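Long-range contacts in flavoenzyme PA4991 (Pseudomonas aeruginosa PAO1, PDB 5EZ7), which probably acts as an FAD-dependent oxidoreductase of the DAO family, with one FAD bound per subunit and a physiological substrate that is still unknown: residues His101-Pro106 and Tyr148-Ile153; Pro136-Lys141 and Lys298-Ile303; Gln221-Arg226 and Ala321-Leu326; Pro328-Leu333 and Ala354-Ala359. All blocks are in the same frame, centred on the assembly; numbering follows the deposited sequence.

The four contacts fall into two pairs, far apart on the monomer. Contacts 1 and 2, with centres 16 Å apart, meet through the indole of Trp104, which packs on Leu138, Leu299 and Leu300. Contacts 3 and 4, centres 15 Å apart, touch through Phe332 of contact 4, whose ring lies against Pro222, Asn324, Leu325 and Leu326. Contacts 2 and 4 lie on opposite sides of the chain's centre, 40 Å apart between centres. Contacts 1 and 3 reach the same mixed sheet, with nearest atoms about 19 Å apart. FAD comes within about 7 Å of the side chain of His101 in contact 1 and about 9 Å of Met224 and Ala331 in contacts 3 and 4.

Contact 1: residues His101-Pro106 and Tyr148-Ile153; sequences HYLWSP and YRLTEI
Strands 102-105 and 146-149 run antiparallel here, with Leu103 and Tyr148 forming a hydrogen-bonded pair and Tyr102 and Arg149 the adjoining non-hydrogen-bonded one. Leu103 N gives a bond of 2.9 Å to Tyr148 O in the carbonyl plane, and Tyr148 N returns one to Leu103 O. The ladder goes on past the regular pairing: Leu150 N reaches His101 O at 3.0 Å, and His101 N makes a more bent bond (137° at the hydrogen) to Glu152 O, approaching from above that carbonyl's plane. On one face of the sheet the Tyr102 ring crosses the extended Arg149 chain, CE2 lying 3.6 Å from Arg149 CB. On the face that carries Leu103 and Tyr148, Leu103 crosses the Leu150 side chain, just past the paired strands, at about a right angle, with Leu103 CD2 3.7 Å from Leu150 CD1. Anti to its backbone N (chi1 -177°), His101 CG sets the imidazole beside the Glu152 side chain, both pointing the same way; CD2 is 3.8 Å from Glu152 OE2. His245 meets the imidazole edge-to-face. Glu152 is held through OE1, which accepts a hydrogen bond from Gly55 N, whereas OE2, 4.8 Å from His101 NE2, is buried without a polar partner in the model. Both side chains lie against Ile52, an FAD-binding residue, which puts this buried carboxylate beside the flavin pocket.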
loop_
_atom_site.group_PDB
_atom_site.type_symbol
_atom_site.label_atom_id
_atom_site.label_comp_id
_atom_site.label_asym_id
_atom_site.label_seq_id
_atom_site.Cartn_x
_atom_site.Cartn_y
_atom_site.Cartn_z
ATOM N N HIS A 101 -16.335 3.955 2.348
ATOM C CA HIS A 101 -15.744 5.245 2.060
ATOM C C HIS A 101 -16.835 6.006 1.328
ATOM O O HIS A 101 -17.660 5.397 0.674
ATOM C CB HIS A 101 -14.507 5.065 1.199
ATOM C CG HIS A 101 -13.801 6.339 0.911
ATOM N ND1 HIS A 101 -12.948 6.934 1.816
ATOM C CD2 HIS A 101 -13.835 7.157 -0.169
ATOM C CE1 HIS A 101 -12.474 8.054 1.304
ATOM N NE2 HIS A 101 -12.984 8.206 0.096
ATOM N N TYR A 102 -16.862 7.327 1.465
ATOM C CA TYR A 102 -17.993 8.161 0.957
ATOM C C TYR A 102 -17.533 9.225 -0.043
ATOM O O TYR A 102 -16.340 9.589 -0.064
ATOM C CB TYR A 102 -18.711 8.852 2.118
ATOM C CG TYR A 102 -19.434 7.900 3.044
ATOM C CD1 TYR A 102 -18.734 7.090 3.940
ATOM C CD2 TYR A 102 -20.827 7.812 3.039
ATOM C CE1 TYR A 102 -19.391 6.209 4.785
ATOM C CE2 TYR A 102 -21.496 6.945 3.892
ATOM C CZ TYR A 102 -20.783 6.153 4.768
ATOM O OH TYR A 102 -21.460 5.298 5.611
ATOM N N LEU A 103 -18.466 9.664 -0.898
ATOM C CA LEU A 103 -18.303 10.886 -1.702
ATOM C C LEU A 103 -19.128 11.937 -1.018
ATOM O O LEU A 103 -20.174 11.643 -0.447
ATOM C CB LEU A 103 -18.790 10.757 -3.159
ATOM C CG LEU A 103 -18.294 9.612 -4.024
ATOM C CD1 LEU A 103 -18.917 9.677 -5.413
ATOM C CD2 LEU A 103 -16.767 9.578 -4.105
ATOM N N TRP A 104 -18.679 13.168 -1.153
ATOM C CA TRP A 104 -19.168 14.286 -0.368
ATOM C C TRP A 104 -19.207 15.514 -1.281
ATOM O O TRP A 104 -18.168 15.997 -1.727
ATOM C CB TRP A 104 -18.236 14.415 0.826
ATOM C CG TRP A 104 -18.306 15.613 1.653
ATOM C CD1 TRP A 104 -19.355 16.478 1.818
ATOM C CD2 TRP A 104 -17.260 16.068 2.512
ATOM N NE1 TRP A 104 -18.993 17.461 2.709
ATOM C CE2 TRP A 104 -17.719 17.214 3.161
ATOM C CE3 TRP A 104 -15.953 15.626 2.761
ATOM C CZ2 TRP A 104 -16.929 17.921 4.046
ATOM C CZ3 TRP A 104 -15.166 16.334 3.648
ATOM C CH2 TRP A 104 -15.655 17.464 4.277
ATOM N N SER A 105 -20.430 15.959 -1.581
ATOM C CA SER A 105 -20.723 16.930 -2.649
ATOM C C SER A 105 -21.361 18.186 -2.048
ATOM O O SER A 105 -21.785 18.159 -0.884
ATOM C CB SER A 105 -21.682 16.310 -3.690
ATOM O OG SER A 105 -20.994 15.523 -4.663
ATOM N N PRO A 106 -21.408 19.300 -2.824
ATOM C CA PRO A 106 -22.155 20.472 -2.353
ATOM C C PRO A 106 -23.475 20.658 -3.120
ATOM O O PRO A 106 -23.976 19.707 -3.729
ATOM C CB PRO A 106 -21.173 21.630 -2.618
ATOM C CG PRO A 106 -20.196 21.108 -3.656
ATOM C CD PRO A 106 -20.575 19.679 -3.983
ATOM N N TYR A 148 -22.680 10.268 -0.393
ATOM C CA TYR A 148 -22.981 9.013 -1.079
ATOM C C TYR A 148 -22.045 7.905 -0.578
ATOM O O TYR A 148 -20.835 8.042 -0.641
ATOM C CB TYR A 148 -22.826 9.189 -2.594
ATOM C CG TYR A 148 -23.667 10.284 -3.223
ATOM C CD1 TYR A 148 -23.323 11.624 -3.081
ATOM C CD2 TYR A 148 -24.797 9.979 -3.991
ATOM C CE1 TYR A 148 -24.079 12.634 -3.664
ATOM C CE2 TYR A 148 -25.570 10.984 -4.579
ATOM C CZ TYR A 148 -25.204 12.317 -4.415
ATOM O OH TYR A 148 -25.962 13.338 -4.989
ATOM N N ARG A 149 -22.627 6.828 -0.071
ATOM C CA ARG A 149 -21.908 5.648 0.435
ATOM C C ARG A 149 -21.394 4.736 -0.727
ATOM O O ARG A 149 -22.171 4.364 -1.610
ATOM C CB ARG A 149 -22.850 4.839 1.368
ATOM C CG ARG A 149 -22.249 3.560 1.937
ATOM C CD ARG A 149 -23.183 2.719 2.814
ATOM N NE ARG A 149 -22.351 1.959 3.764
ATOM C CZ ARG A 149 -22.568 0.721 4.232
ATOM N NH1 ARG A 149 -23.652 0.020 3.896
ATOM N NH2 ARG A 149 -21.674 0.173 5.074
ATOM N N LEU A 150 -20.109 4.375 -0.724
ATOM C CA LEU A 150 -19.547 3.498 -1.766
ATOM C C LEU A 150 -19.301 2.111 -1.210
ATOM O O LEU A 150 -19.282 1.910 0.014
ATOM C CB LEU A 150 -18.236 4.060 -2.311
ATOM C CG LEU A 150 -18.303 5.498 -2.838
ATOM C CD1 LEU A 150 -16.917 6.078 -3.040
ATOM C CD2 LEU A 150 -19.100 5.576 -4.127
ATOM N N THR A 151 -19.098 1.167 -2.129
ATOM C CA THR A 151 -18.699 -0.214 -1.802
ATOM C C THR A 151 -17.251 -0.284 -1.375
ATOM O O THR A 151 -16.833 -1.278 -0.815
ATOM C CB THR A 151 -18.848 -1.188 -3.012
ATOM O OG1 THR A 151 -18.007 -0.755 -4.106
ATOM C CG2 THR A 151 -20.323 -1.292 -3.458
ATOM N N GLU A 152 -16.487 0.750 -1.696
ATOM C CA GLU A 152 -15.107 0.875 -1.261
ATOM C C GLU A 152 -14.965 0.738 0.266
ATOM O O GLU A 152 -15.868 1.059 1.000
ATOM C CB GLU A 152 -14.533 2.214 -1.746
ATOM C CG GLU A 152 -14.530 2.416 -3.269
ATOM C CD GLU A 152 -13.806 3.699 -3.719
ATOM O OE1 GLU A 152 -13.692 3.906 -4.971
ATOM O OE2 GLU A 152 -13.329 4.478 -2.841
ATOM N N ILE A 153 -13.822 0.239 0.713
ATOM C CA ILE A 153 -13.593 -0.166 2.099
ATOM C C ILE A 153 -12.379 0.582 2.549
ATOM O O ILE A 153 -11.501 0.871 1.709
ATOM C CB ILE A 153 -13.118 -1.635 2.230
ATOM C CG1 ILE A 153 -13.886 -2.603 1.360
ATOM C CG2 ILE A 153 -13.215 -2.121 3.667
ATOM C CD1 ILE A 153 -13.108 -3.895 1.133
#

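Contact 2: residues Pro136-Lys141 and Lys298-Ile303; sequences PALRDK and KLLPWI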
loop_
_atom_site.group_PDB
_atom_site.type_symbol
_atom_site.label_atom_id
_atom_site.label_comp_id
_atom_site.label_asym_id
_atom_site.label_seq_id
_atom_site.Cartn_x
_atom_site.Cartn_y
_atom_site.Cartn_z
ATOM N N PRO A 136 -20.296 10.075 11.134
ATOM C CA PRO A 136 -20.391 10.897 12.351
ATOM C C PRO A 136 -20.025 12.386 12.176
ATOM O O PRO A 136 -20.738 13.262 12.669
ATOM C CB PRO A 136 -19.404 10.197 13.295
ATOM C CG PRO A 136 -19.540 8.753 12.932
ATOM C CD PRO A 136 -19.674 8.757 11.431
ATOM N N ALA A 137 -18.946 12.646 11.438
ATOM C CA ALA A 137 -18.465 14.003 11.175
ATOM C C ALA A 137 -19.392 14.866 10.284
ATOM O O ALA A 137 -19.176 16.073 10.179
ATOM C CB ALA A 137 -17.060 13.943 10.576
ATOM N N LEU A 138 -20.377 14.249 9.626
ATOM C CA LEU A 138 -21.360 14.956 8.806
ATOM C C LEU A 138 -22.808 14.906 9.352
ATOM O O LEU A 138 -23.750 15.270 8.641
ATOM C CB LEU A 138 -21.326 14.348 7.403
ATOM C CG LEU A 138 -20.007 14.356 6.659
ATOM C CD1 LEU A 138 -20.212 13.679 5.336
ATOM C CD2 LEU A 138 -19.523 15.772 6.427
ATOM N N ARG A 139 -22.980 14.454 10.597
ATOM C CA ARG A 139 -24.310 14.385 11.205
ATOM C C ARG A 139 -24.857 15.721 11.629
ATOM O O ARG A 139 -26.050 15.849 11.764
ATOM C CB ARG A 139 -24.360 13.392 12.370
ATOM C CG ARG A 139 -24.728 11.986 11.918
ATOM C CD ARG A 139 -24.350 10.924 12.936
ATOM N NE ARG A 139 -24.114 9.631 12.286
ATOM C CZ ARG A 139 -23.508 8.586 12.842
ATOM N NH1 ARG A 139 -23.042 8.635 14.084
ATOM N NH2 ARG A 139 -23.355 7.469 12.139
ATOM N N ASP A 140 -23.994 16.707 11.810
ATOM C CA ASP A 140 -24.377 18.067 12.198
ATOM C C ASP A 140 -25.492 18.681 11.335
ATOM O O ASP A 140 -25.608 18.375 10.145
ATOM C CB ASP A 140 -23.141 18.988 12.151
ATOM C CG ASP A 140 -23.325 20.263 12.971
ATOM O OD1 ASP A 140 -23.120 20.185 14.206
ATOM O OD2 ASP A 140 -23.684 21.310 12.383
ATOM N N LYS A 141 -26.282 19.564 11.942
ATOM C CA LYS A 141 -27.392 20.254 11.258
ATOM C C LYS A 141 -26.904 21.271 10.222
ATOM O O LYS A 141 -27.616 21.583 9.261
ATOM C CB LYS A 141 -28.280 20.983 12.277
ATOM C CG LYS A 141 -28.746 20.116 13.437
ATOM C CD LYS A 141 -30.035 20.622 14.065
ATOM C CE LYS A 141 -31.264 20.209 13.254
ATOM N NZ LYS A 141 -31.547 18.747 13.297
ATOM N N LYS A 298 -13.958 25.643 6.363
ATOM C CA LYS A 298 -15.057 25.726 5.397
ATOM C C LYS A 298 -15.930 24.494 5.337
ATOM O O LYS A 298 -17.150 24.612 5.247
ATOM C CB LYS A 298 -14.559 25.978 3.982
ATOM C CG LYS A 298 -13.930 27.335 3.805
ATOM C CD LYS A 298 -14.080 27.827 2.377
ATOM C CE LYS A 298 -12.850 28.616 1.952
ATOM N NZ LYS A 298 -13.038 29.080 0.550
ATOM N N LEU A 299 -15.304 23.328 5.322
ATOM C CA LEU A 299 -15.985 22.099 5.035
ATOM C C LEU A 299 -16.601 21.447 6.259
ATOM O O LEU A 299 -17.623 20.798 6.129
ATOM C CB LEU A 299 -15.002 21.114 4.356
ATOM C CG LEU A 299 -14.404 21.614 3.026
ATOM C CD1 LEU A 299 -13.460 20.559 2.443
ATOM C CD2 LEU A 299 -15.450 21.991 1.990
ATOM N N LEU A 300 -15.938 21.573 7.418
ATOM C CA LEU A 300 -16.343 20.953 8.686
ATOM C C LEU A 300 -16.260 21.970 9.853
ATOM O O LEU A 300 -15.643 21.734 10.865
ATOM C CB LEU A 300 -15.438 19.755 8.964
ATOM C CG LEU A 300 -15.571 18.608 7.956
ATOM C CD1 LEU A 300 -14.396 17.653 8.036
ATOM C CD2 LEU A 300 -16.858 17.848 8.163
ATOM N N PRO A 301 -16.900 23.121 9.715
ATOM C CA PRO A 301 -16.804 24.143 10.782
ATOM C C PRO A 301 -17.318 23.744 12.200
ATOM O O PRO A 301 -16.946 24.368 13.169
ATOM C CB PRO A 301 -17.654 25.283 10.243
ATOM C CG PRO A 301 -18.587 24.636 9.261
ATOM C CD PRO A 301 -17.879 23.480 8.676
ATOM N N TRP A 302 -18.137 22.703 12.301
ATOM C CA TRP A 302 -18.712 22.259 13.576
ATOM C C TRP A 302 -17.716 21.467 14.436
ATOM O O TRP A 302 -18.048 21.113 15.552
ATOM C CB TRP A 302 -20.023 21.459 13.356
ATOM C CG TRP A 302 -19.955 20.423 12.272
ATOM C CD1 TRP A 302 -19.599 19.098 12.409
ATOM C CD2 TRP A 302 -20.189 20.624 10.876
ATOM N NE1 TRP A 302 -19.632 18.472 11.190
ATOM C CE2 TRP A 302 -19.995 19.376 10.232
ATOM C CE3 TRP A 302 -20.562 21.729 10.108
ATOM C CZ2 TRP A 302 -20.157 19.205 8.851
ATOM C CZ3 TRP A 302 -20.709 21.561 8.718
ATOM C CH2 TRP A 302 -20.506 20.311 8.109
ATOM N N ILE A 303 -16.534 21.159 13.899
ATOM C CA ILE A 303 -15.444 20.507 14.638
ATOM C C ILE A 303 -14.341 21.512 15.037
ATOM O O ILE A 303 -13.568 21.956 14.185
ATOM C CB ILE A 303 -14.801 19.379 13.772
ATOM C CG1 ILE A 303 -15.836 18.338 13.303
ATOM C CG2 ILE A 303 -13.708 18.635 14.550
ATOM C CD1 ILE A 303 -16.536 17.554 14.394
#
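Trp302 NE1 donates to Ala137 O at 2.6 Å, a short bond with an angle of 159° at the hydrogen. The oxygen lies in the plane of the indole, at its pyrrole edge, while the N-H comes in tilted from the carbonyl plane. The same oxygen is also approached by a methyl group, Leu300 CD2, at 3.5 Å. On one face of the indole sits Asp140: its CB makes a CH-pi contact 3.4 Å from the centroid of the five-membered ring, almost straight above it. The carboxylate is stacked parallel to the indole, their planes 1° apart, and Trp302 CG, placed between its own backbone N and carbonyl carbon (chi1 46°), lies 3.4 Å from Asp140 CG; OD2 has its hydrogen bond with Gly142 N. Leu300 CA lies over the opposite face, offset toward the rim, which leaves the indole between its own turn and the facing loop. That turn is a type I beta turn from Leu300 to Ile303, closed by Ile303 N bonding to Leu300 O, and it follows directly on the end of helix 285-299. The facing segment belongs to the connection between strands 127-129 and 146-149 of the large mixed sheet, and begins as a short 3-10 piece at Pro136-Ala137. Next to the polar bond, Leu138 and Leu300 meet through their CD2 methyls at 3.8 Å, and Trp104 of strand 102-105 packs against both leucines.

Contact 3: residues Gln221-Arg226 and Ala321-Leu326; sequences QPAMQR and AQSNLL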
loop_
_atom_site.group_PDB
_atom_site.type_symbol
_atom_site.label_atom_id
_atom_site.label_comp_id
_atom_site.label_asym_id
_atom_site.label_seq_id
_atom_site.Cartn_x
_atom_site.Cartn_y
_atom_site.Cartn_z
ATOM N N GLN A 221 15.628 -0.710 -17.656
ATOM C CA GLN A 221 14.205 -0.971 -17.820
ATOM C C GLN A 221 13.734 -1.999 -16.824
ATOM O O GLN A 221 14.523 -2.851 -16.393
ATOM C CB GLN A 221 13.922 -1.466 -19.244
ATOM C CG GLN A 221 14.177 -0.403 -20.287
ATOM C CD GLN A 221 13.613 0.936 -19.837
ATOM O OE1 GLN A 221 14.315 1.937 -19.820
ATOM N NE2 GLN A 221 12.339 0.956 -19.455
ATOM N N PRO A 222 12.477 -1.916 -16.398
ATOM C CA PRO A 222 11.557 -0.765 -16.630
ATOM C C PRO A 222 11.891 0.493 -15.813
ATOM O O PRO A 222 12.262 0.385 -14.644
ATOM C CB PRO A 222 10.223 -1.313 -16.169
ATOM C CG PRO A 222 10.576 -2.328 -15.098
ATOM C CD PRO A 222 11.929 -2.897 -15.445
ATOM N N ALA A 223 11.696 1.677 -16.408
ATOM C CA ALA A 223 12.025 2.953 -15.769
ATOM C C ALA A 223 10.931 3.298 -14.775
ATOM O O ALA A 223 9.798 2.868 -14.937
ATOM C CB ALA A 223 12.205 4.059 -16.792
ATOM N N MET A 224 11.283 4.088 -13.768
ATOM C CA MET A 224 10.412 4.405 -12.664
ATOM C C MET A 224 10.236 5.894 -12.614
ATOM O O MET A 224 11.173 6.620 -12.981
ATOM C CB MET A 224 11.076 3.959 -11.362
ATOM C CG MET A 224 10.130 3.951 -10.167
ATOM S SD MET A 224 10.971 3.321 -8.704
ATOM C CE MET A 224 11.923 4.790 -8.271
ATOM N N GLN A 225 9.067 6.349 -12.146
ATOM C CA GLN A 225 8.870 7.771 -11.816
ATOM C C GLN A 225 8.483 7.893 -10.344
ATOM O O GLN A 225 8.034 6.941 -9.730
ATOM C CB GLN A 225 7.821 8.471 -12.712
ATOM C CG GLN A 225 6.394 7.896 -12.597
ATOM C CD GLN A 225 5.340 8.666 -13.395
ATOM O OE1 GLN A 225 5.662 9.595 -14.064
ATOM N NE2 GLN A 225 4.078 8.284 -13.285
ATOM N N ARG A 226 8.668 9.086 -9.806
ATOM C CA ARG A 226 8.393 9.421 -8.410
ATOM C C ARG A 226 7.443 10.615 -8.419
ATOM O O ARG A 226 7.768 11.633 -8.972
ATOM C CB ARG A 226 9.702 9.777 -7.703
ATOM C CG ARG A 226 10.589 8.588 -7.328
ATOM C CD ARG A 226 11.804 9.025 -6.516
ATOM N NE ARG A 226 12.982 8.304 -6.955
ATOM C CZ ARG A 226 13.673 7.405 -6.261
ATOM N NH1 ARG A 226 13.362 7.114 -5.016
ATOM N NH2 ARG A 226 14.711 6.791 -6.831
ATOM N N ALA A 321 7.321 4.353 -15.066
ATOM C CA ALA A 321 7.360 5.545 -15.928
ATOM C C ALA A 321 6.349 5.369 -17.040
ATOM O O ALA A 321 6.105 4.236 -17.493
ATOM C CB ALA A 321 8.747 5.735 -16.526
ATOM N N GLN A 322 5.802 6.481 -17.510
ATOM C CA GLN A 322 4.907 6.484 -18.664
ATOM C C GLN A 322 5.556 5.968 -19.932
ATOM O O GLN A 322 4.857 5.648 -20.894
ATOM C CB GLN A 322 4.356 7.896 -18.967
ATOM C CG GLN A 322 3.618 8.593 -17.803
ATOM C CD GLN A 322 2.489 7.775 -17.154
ATOM O OE1 GLN A 322 1.742 7.057 -17.802
ATOM N NE2 GLN A 322 2.365 7.910 -15.867
ATOM N N SER A 323 6.880 5.909 -19.963
ATOM C CA SER A 323 7.587 5.335 -21.110
ATOM C C SER A 323 7.450 3.775 -21.246
ATOM O O SER A 323 7.744 3.240 -22.302
ATOM C CB SER A 323 9.050 5.779 -21.078
ATOM O OG SER A 323 9.735 5.124 -20.031
ATOM N N ASN A 324 6.969 3.086 -20.208
ATOM C CA ASN A 324 6.626 1.645 -20.281
ATOM C C ASN A 324 5.274 1.314 -20.935
ATOM O O ASN A 324 4.377 2.135 -20.973
ATOM C CB ASN A 324 6.579 1.011 -18.870
ATOM C CG ASN A 324 7.858 1.198 -18.118
ATOM O OD1 ASN A 324 8.871 0.634 -18.484
ATOM N ND2 ASN A 324 7.842 2.030 -17.106
ATOM N N LEU A 325 5.120 0.060 -21.366
ATOM C CA LEU A 325 3.836 -0.463 -21.845
ATOM C C LEU A 325 2.871 -0.731 -20.675
ATOM O O LEU A 325 2.932 -1.780 -20.076
ATOM C CB LEU A 325 4.080 -1.718 -22.705
ATOM C CG LEU A 325 2.934 -2.326 -23.516
ATOM C CD1 LEU A 325 2.184 -1.266 -24.288
ATOM C CD2 LEU A 325 3.443 -3.375 -24.500
ATOM N N LEU A 326 2.008 0.238 -20.361
ATOM C CA LEU A 326 1.064 0.194 -19.223
ATOM C C LEU A 326 -0.371 0.044 -19.662
ATOM O O LEU A 326 -0.749 0.537 -20.716
ATOM C CB LEU A 326 1.022 1.534 -18.457
ATOM C CG LEU A 326 2.001 1.921 -17.366
ATOM C CD1 LEU A 326 3.326 2.215 -17.995
ATOM C CD2 LEU A 326 1.522 3.166 -16.628
#
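Ala223 O is gripped by two donors from the 321-326 segment. Ala321 N reaches it at 2.9 Å in an almost straight bond (172° at the hydrogen), coming from above the carbonyl plane. Asn324 ND2 reaches it at 3.0 Å, and here the oxygen lies close to the plane of the side-chain amide. That amide nitrogen also donates to Ala321 O, which takes the backbone N-H of Asn324 as well. With CG anti to the carbonyl carbon (chi1 -56°), the Asn324 side chain thus bridges its own turn and the neighbouring backbone, and the two bonds of ND2 limit its rotation. Its other branch turns to the proline: OD1 lies 3.3 Å from CB of Pro222, a residue preceded by a cis peptide bond. Beside the hydrogen bonds, Ala223 CB and Ala321 CB touch at 3.9 Å. Farther along, the Gln225 and Gln322 side chains cross obliquely, while Gln225 NE2 has a hydrogen bond to Glu319. Pro222 also packs on strands 332-336 and 339-343. The contact is made by a type I beta turn, Ala321 to Asn324, whose last side chain holds the backbone that leads into strand 224-236, where the neighbouring antiparallel strand 309-320 of the mixed sheet ends.

Contact 4: residues Pro328-Leu333 and Ala354-Ala359; sequences PDNAFL and ADRVCA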
loop_
_atom_site.group_PDB
_atom_site.type_symbol
_atom_site.label_atom_id
_atom_site.label_comp_id
_atom_site.label_asym_id
_atom_site.label_seq_id
_atom_site.Cartn_x
_atom_site.Cartn_y
_atom_site.Cartn_z
ATOM N N PRO A 328 -3.602 1.560 -17.596
ATOM C CA PRO A 328 -3.750 2.429 -16.423
ATOM C C PRO A 328 -4.291 1.877 -15.071
ATOM O O PRO A 328 -3.530 1.877 -14.081
ATOM C CB PRO A 328 -4.604 3.571 -16.961
ATOM C CG PRO A 328 -4.097 3.722 -18.351
ATOM C CD PRO A 328 -3.865 2.309 -18.843
ATOM N N ASP A 329 -5.541 1.420 -14.959
ATOM C CA ASP A 329 -6.032 1.018 -13.589
ATOM C C ASP A 329 -5.637 -0.428 -13.268
ATOM O O ASP A 329 -6.473 -1.237 -12.866
ATOM C CB ASP A 329 -7.557 1.173 -13.451
ATOM C CG ASP A 329 -8.064 2.601 -13.751
ATOM O OD1 ASP A 329 -7.443 3.571 -13.286
ATOM O OD2 ASP A 329 -9.119 2.746 -14.431
ATOM N N ASN A 330 -4.356 -0.739 -13.482
ATOM C CA ASN A 330 -3.791 -2.111 -13.346
ATOM C C ASN A 330 -2.453 -2.051 -12.661
ATOM O O ASN A 330 -1.767 -1.014 -12.685
ATOM C CB ASN A 330 -3.578 -2.790 -14.694
ATOM C CG ASN A 330 -4.862 -2.989 -15.460
ATOM O OD1 ASN A 330 -5.447 -4.070 -15.426
ATOM N ND2 ASN A 330 -5.313 -1.944 -16.153
ATOM N N ALA A 331 -2.080 -3.158 -12.035
ATOM C CA ALA A 331 -0.736 -3.317 -11.551
ATOM C C ALA A 331 0.149 -3.365 -12.781
ATOM O O ALA A 331 -0.335 -3.630 -13.871
ATOM C CB ALA A 331 -0.611 -4.614 -10.762
ATOM N N PHE A 332 1.426 -3.056 -12.605
ATOM C CA PHE A 332 2.426 -3.173 -13.679
ATOM C C PHE A 332 3.466 -4.284 -13.341
ATOM O O PHE A 332 4.009 -4.349 -12.211
ATOM C CB PHE A 332 3.115 -1.816 -13.891
ATOM C CG PHE A 332 4.258 -1.863 -14.865
ATOM C CD1 PHE A 332 5.533 -2.242 -14.456
ATOM C CD2 PHE A 332 4.048 -1.599 -16.218
ATOM C CE1 PHE A 332 6.556 -2.313 -15.381
ATOM C CE2 PHE A 332 5.080 -1.706 -17.143
ATOM C CZ PHE A 332 6.333 -2.041 -16.721
ATOM N N LEU A 333 3.752 -5.126 -14.320
ATOM C CA LEU A 333 4.793 -6.127 -14.205
ATOM C C LEU A 333 5.597 -6.227 -15.473
ATOM O O LEU A 333 5.043 -6.169 -16.548
ATOM C CB LEU A 333 4.178 -7.482 -13.912
ATOM C CG LEU A 333 5.123 -8.652 -13.592
ATOM C CD1 LEU A 333 6.009 -8.403 -12.410
ATOM C CD2 LEU A 333 4.276 -9.870 -13.311
ATOM N N ALA A 354 -0.125 -9.641 -7.613
ATOM C CA ALA A 354 -0.063 -11.078 -7.396
ATOM C C ALA A 354 -0.588 -11.916 -8.580
ATOM O O ALA A 354 0.104 -12.797 -9.034
ATOM C CB ALA A 354 -0.741 -11.470 -6.087
ATOM N N ASP A 355 -1.788 -11.638 -9.073
ATOM C CA ASP A 355 -2.346 -12.368 -10.264
ATOM C C ASP A 355 -1.414 -12.315 -11.461
ATOM O O ASP A 355 -1.283 -13.312 -12.157
ATOM C CB ASP A 355 -3.680 -11.788 -10.750
ATOM C CG ASP A 355 -4.817 -11.942 -9.743
ATOM O OD1 ASP A 355 -4.797 -12.884 -8.922
ATOM O OD2 ASP A 355 -5.755 -11.096 -9.770
ATOM N N ARG A 356 -0.779 -11.160 -11.695
ATOM C CA ARG A 356 0.073 -10.985 -12.860
ATOM C C ARG A 356 1.329 -11.807 -12.712
ATOM O O ARG A 356 1.764 -12.427 -13.685
ATOM C CB ARG A 356 0.354 -9.523 -13.175
ATOM C CG ARG A 356 -0.752 -8.901 -14.017
ATOM C CD ARG A 356 -1.016 -7.449 -13.663
ATOM N NE ARG A 356 -2.133 -6.890 -14.449
ATOM C CZ ARG A 356 -2.024 -6.367 -15.681
ATOM N NH1 ARG A 356 -0.839 -6.304 -16.294
ATOM N NH2 ARG A 356 -3.106 -5.897 -16.320
ATOM N N VAL A 357 1.870 -11.868 -11.494
ATOM C CA VAL A 357 3.006 -12.722 -11.226
ATOM C C VAL A 357 2.617 -14.207 -11.363
ATOM O O VAL A 357 3.359 -14.981 -11.999
ATOM C CB VAL A 357 3.638 -12.435 -9.854
ATOM C CG1 VAL A 357 4.655 -13.497 -9.475
ATOM C CG2 VAL A 357 4.298 -11.053 -9.834
ATOM N N CYS A 358 1.482 -14.596 -10.770
ATOM C CA CYS A 358 1.061 -16.012 -10.780
ATOM C C CYS A 358 0.758 -16.505 -12.206
ATOM O O CYS A 358 1.101 -17.636 -12.537
ATOM C CB CYS A 358 -0.131 -16.278 -9.846
ATOM S SG CYS A 358 0.319 -16.145 -8.095
ATOM N N ALA A 359 0.193 -15.648 -13.057
ATOM C CA ALA A 359 -0.031 -16.012 -14.460
ATOM C C ALA A 359 1.268 -16.173 -15.263
ATOM O O ALA A 359 1.297 -16.936 -16.204
ATOM C CB ALA A 359 -0.958 -15.019 -15.152
#
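Leu333 CG stands anti to the backbone N (chi1 -173°), which places it on the helix side, from where CD2 reaches the helix backbone, and Arg356 bends at chi2 (144°), where CD turns toward the loop of Asn330 and Ala331. Leu333 CD2 rests 3.6 Å from Arg356 C and meets Val357 CG2 at 3.7 Å, the two side chains crossing at about a right angle. Ala331 O sits over one face of the Arg356 guanidinium, 3.5 Å above its plane and toward the rim, with NH1 at 3.6 Å. Asn330 CB is over a face of the group as well. These residues join the run into strand 332-336, an outermost strand of the six-stranded mixed sheet of the FAD-binding Rossmann-type domain, to helix 350-364, which follows strand 339-343. From the guanidinium tip, NH2 makes a weak hydrogen bond of 3.1 Å to Asn330 OD1, bent to 126° at the hydrogen. The stronger partner of Arg356 is Asp352, one turn earlier in the helix, whose OD2 forms a salt bridge with NE and also accepts the backbone N-H of Ala331. Beyond Val357, Leu22 of helix 17-28 continues the apolar packing.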